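Local structure of EGF family domain-containing protein (Toxoplasma gondii, 4Z80) at residues 256-261 against 289-294. The protein probably acts in host-cell invasion as an AMA-family surface antigen that binds a RON2-like partner peptide at the moving junction. Residues are numbered along the deposited sequence; the frame is centred on the assembly and turned at random.
Sequences SILSRC and CRLLGY
Helix 252-262 lies against strand 289-291 of an antiparallel sheet, and Leu-258 and Ser-259 of the helix meet Cys-289 and Leu-291 of that strand. The local axes approach to 8.8 Å and run in similar directions, 35° apart. No hydrogen bond links 256-261 to 289-294, and 194 Å² is buried, summed over both sides, so the contact between them is apolar and small.

The shortest approach is made by one branch of Leu-291: its CD2 comes to 3.7 Å from Ser-259 CB and 3.8 Å from Ser-259 CA, resting on these two carbons rather than on the hydroxyl. The same methyl is 4.4 Å from Leu-258 CG, a looser touch that places it beside both helix residues. With chi1 at -180°, the Leu-258 side chain extends away from its own backbone N, which carries CD2 to 3.9 Å from Cys-289 SG.

Helix packed on sheet in this way is consistent with a PAN-type domain, the clan of the apical membrane antigen 1 family, and here a disulfide reinforces it. Cys-289 SG is bonded to Cys-255 SG, on helix 252-262 three residues before Leu-258, so the sulfur that Leu-258 touches also ties strand to helix covalently. Arg-290 pairs through its backbone with Met-281 of the neighbouring strand 280-283, and Leu-291 with Met-153.

Ser-259 divides its roles: its CB is part of what touches Leu-291, whereas OG is hydrogen-bonded to Leu-278 O and Ser-334 OG, which satisfies this buried hydroxyl. Two residues after Ser-259, Cys-261 forms a second disulfide, with Cys-183.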
loop_
_atom_site.group_PDB
_atom_site.type_symbol
_atom_site.label_atom_id
_atom_site.label_comp_id
_atom_site.label_asym_id
_atom_site.label_seq_id
_atom_site.Cartn_x
_atom_site.Cartn_y
_atom_site.Cartn_z
ATOM N N SER A 256 1.934 7.355 0.240
ATOM C CA SER A 256 3.191 6.620 0.445
ATOM C C SER A 256 4.132 7.371 1.401
ATOM O O SER A 256 4.875 6.743 2.158
ATOM C CB SER A 256 3.902 6.339 -0.890
ATOM O OG SER A 256 4.577 7.478 -1.414
ATOM N N ILE A 257 4.090 8.705 1.381
ATOM C CA ILE A 257 4.941 9.493 2.263
ATOM C C ILE A 257 4.548 9.254 3.717
ATOM O O ILE A 257 5.410 9.190 4.597
ATOM C CB ILE A 257 4.861 11.008 1.932
ATOM C CG1 ILE A 257 5.574 11.294 0.603
ATOM C CG2 ILE A 257 5.471 11.862 3.065
ATOM C CD1 ILE A 257 5.428 12.736 0.107
ATOM N N LEU A 258 3.250 9.132 3.987
ATOM C CA LEU A 258 2.815 8.825 5.344
ATOM C C LEU A 258 3.474 7.532 5.823
ATOM O O LEU A 258 3.949 7.455 6.949
ATOM C CB LEU A 258 1.286 8.715 5.430
ATOM C CG LEU A 258 0.728 8.404 6.825
ATOM C CD1 LEU A 258 1.115 9.488 7.839
ATOM C CD2 LEU A 258 -0.785 8.236 6.779
ATOM N N SER A 259 3.539 6.521 4.959
ATOM C CA SER A 259 4.228 5.284 5.317
ATOM C C SER A 259 5.725 5.470 5.518
ATOM O O SER A 259 6.287 5.026 6.518
ATOM C CB SER A 259 4.009 4.210 4.250
ATOM O OG SER A 259 4.974 3.175 4.423
ATOM N N ARG A 260 6.370 6.118 4.553
ATOM C CA ARG A 260 7.808 6.353 4.608
ATOM C C ARG A 260 8.228 6.934 5.952
ATOM O O ARG A 260 9.227 6.529 6.549
ATOM C CB ARG A 260 8.217 7.308 3.483
ATOM C CG ARG A 260 9.671 7.705 3.517
ATOM C CD ARG A 260 10.006 8.689 2.423
ATOM N NE ARG A 260 11.383 9.129 2.535
ATOM C CZ ARG A 260 11.958 10.005 1.715
ATOM N NH1 ARG A 260 11.264 10.550 0.730
ATOM N NH2 ARG A 260 13.230 10.336 1.893
ATOM N N CYS A 261 7.438 7.883 6.427
ATOM C CA CYS A 261 7.856 8.713 7.548
ATOM C C CYS A 261 7.515 8.147 8.924
ATOM O O CYS A 261 8.030 8.640 9.929
ATOM C CB CYS A 261 7.233 10.103 7.419
ATOM S SG CYS A 261 7.768 11.017 5.965
ATOM N N CYS A 289 -6.154 7.610 3.561
ATOM C CA CYS A 289 -4.905 6.858 3.449
ATOM C C CYS A 289 -4.814 5.921 4.646
ATOM O O CYS A 289 -4.750 6.378 5.788
ATOM C CB CYS A 289 -3.698 7.804 3.397
ATOM S SG CYS A 289 -2.078 7.007 3.355
ATOM N N ARG A 290 -4.813 4.616 4.390
ATOM C CA ARG A 290 -4.781 3.614 5.457
ATOM C C ARG A 290 -3.538 2.745 5.314
ATOM O O ARG A 290 -3.356 2.086 4.297
ATOM C CB ARG A 290 -6.037 2.747 5.420
ATOM C CG ARG A 290 -6.268 1.959 6.689
ATOM C CD ARG A 290 -7.038 2.803 7.710
ATOM N NE ARG A 290 -7.185 2.105 8.983
ATOM C CZ ARG A 290 -8.009 1.080 9.179
ATOM N NH1 ARG A 290 -8.751 0.629 8.176
ATOM N NH2 ARG A 290 -8.083 0.499 10.365
ATOM N N LEU A 291 -2.676 2.763 6.325
ATOM C CA LEU A 291 -1.491 1.916 6.345
ATOM C C LEU A 291 -1.900 0.467 6.569
ATOM O O LEU A 291 -2.812 0.200 7.351
ATOM C CB LEU A 291 -0.526 2.360 7.443
ATOM C CG LEU A 291 -0.018 3.801 7.343
ATOM C CD1 LEU A 291 0.853 4.108 8.544
ATOM C CD2 LEU A 291 0.736 4.063 6.056
ATOM N N LEU A 292 -1.237 -0.449 5.862
ATOM C CA LEU A 292 -1.428 -1.884 6.060
ATOM C C LEU A 292 -0.292 -2.418 6.921
ATOM O O LEU A 292 0.862 -2.001 6.786
ATOM C CB LEU A 292 -1.475 -2.626 4.730
ATOM C CG LEU A 292 -2.530 -2.159 3.727
ATOM C CD1 LEU A 292 -2.397 -2.946 2.425
ATOM C CD2 LEU A 292 -3.929 -2.300 4.289
ATOM N N GLY A 293 -0.608 -3.364 7.798
ATOM C CA GLY A 293 0.381 -3.892 8.718
ATOM C C GLY A 293 1.215 -5.028 8.152
ATOM O O GLY A 293 2.234 -5.403 8.718
ATOM N N TYR A 294 0.773 -5.562 7.020
ATOM C CA TYR A 294 1.392 -6.733 6.405
ATOM C C TYR A 294 1.822 -6.453 4.969
ATOM O O TYR A 294 1.105 -5.777 4.215
ATOM C CB TYR A 294 0.418 -7.909 6.405
ATOM C CG TYR A 294 0.030 -8.480 7.753
ATOM C CD1 TYR A 294 0.958 -8.620 8.776
ATOM C CD2 TYR A 294 -1.269 -8.909 7.985
ATOM C CE1 TYR A 294 0.596 -9.174 10.002
ATOM C CE2 TYR A 294 -1.641 -9.471 9.198
ATOM C CZ TYR A 294 -0.703 -9.599 10.204
ATOM O OH TYR A 294 -1.069 -10.155 11.426
#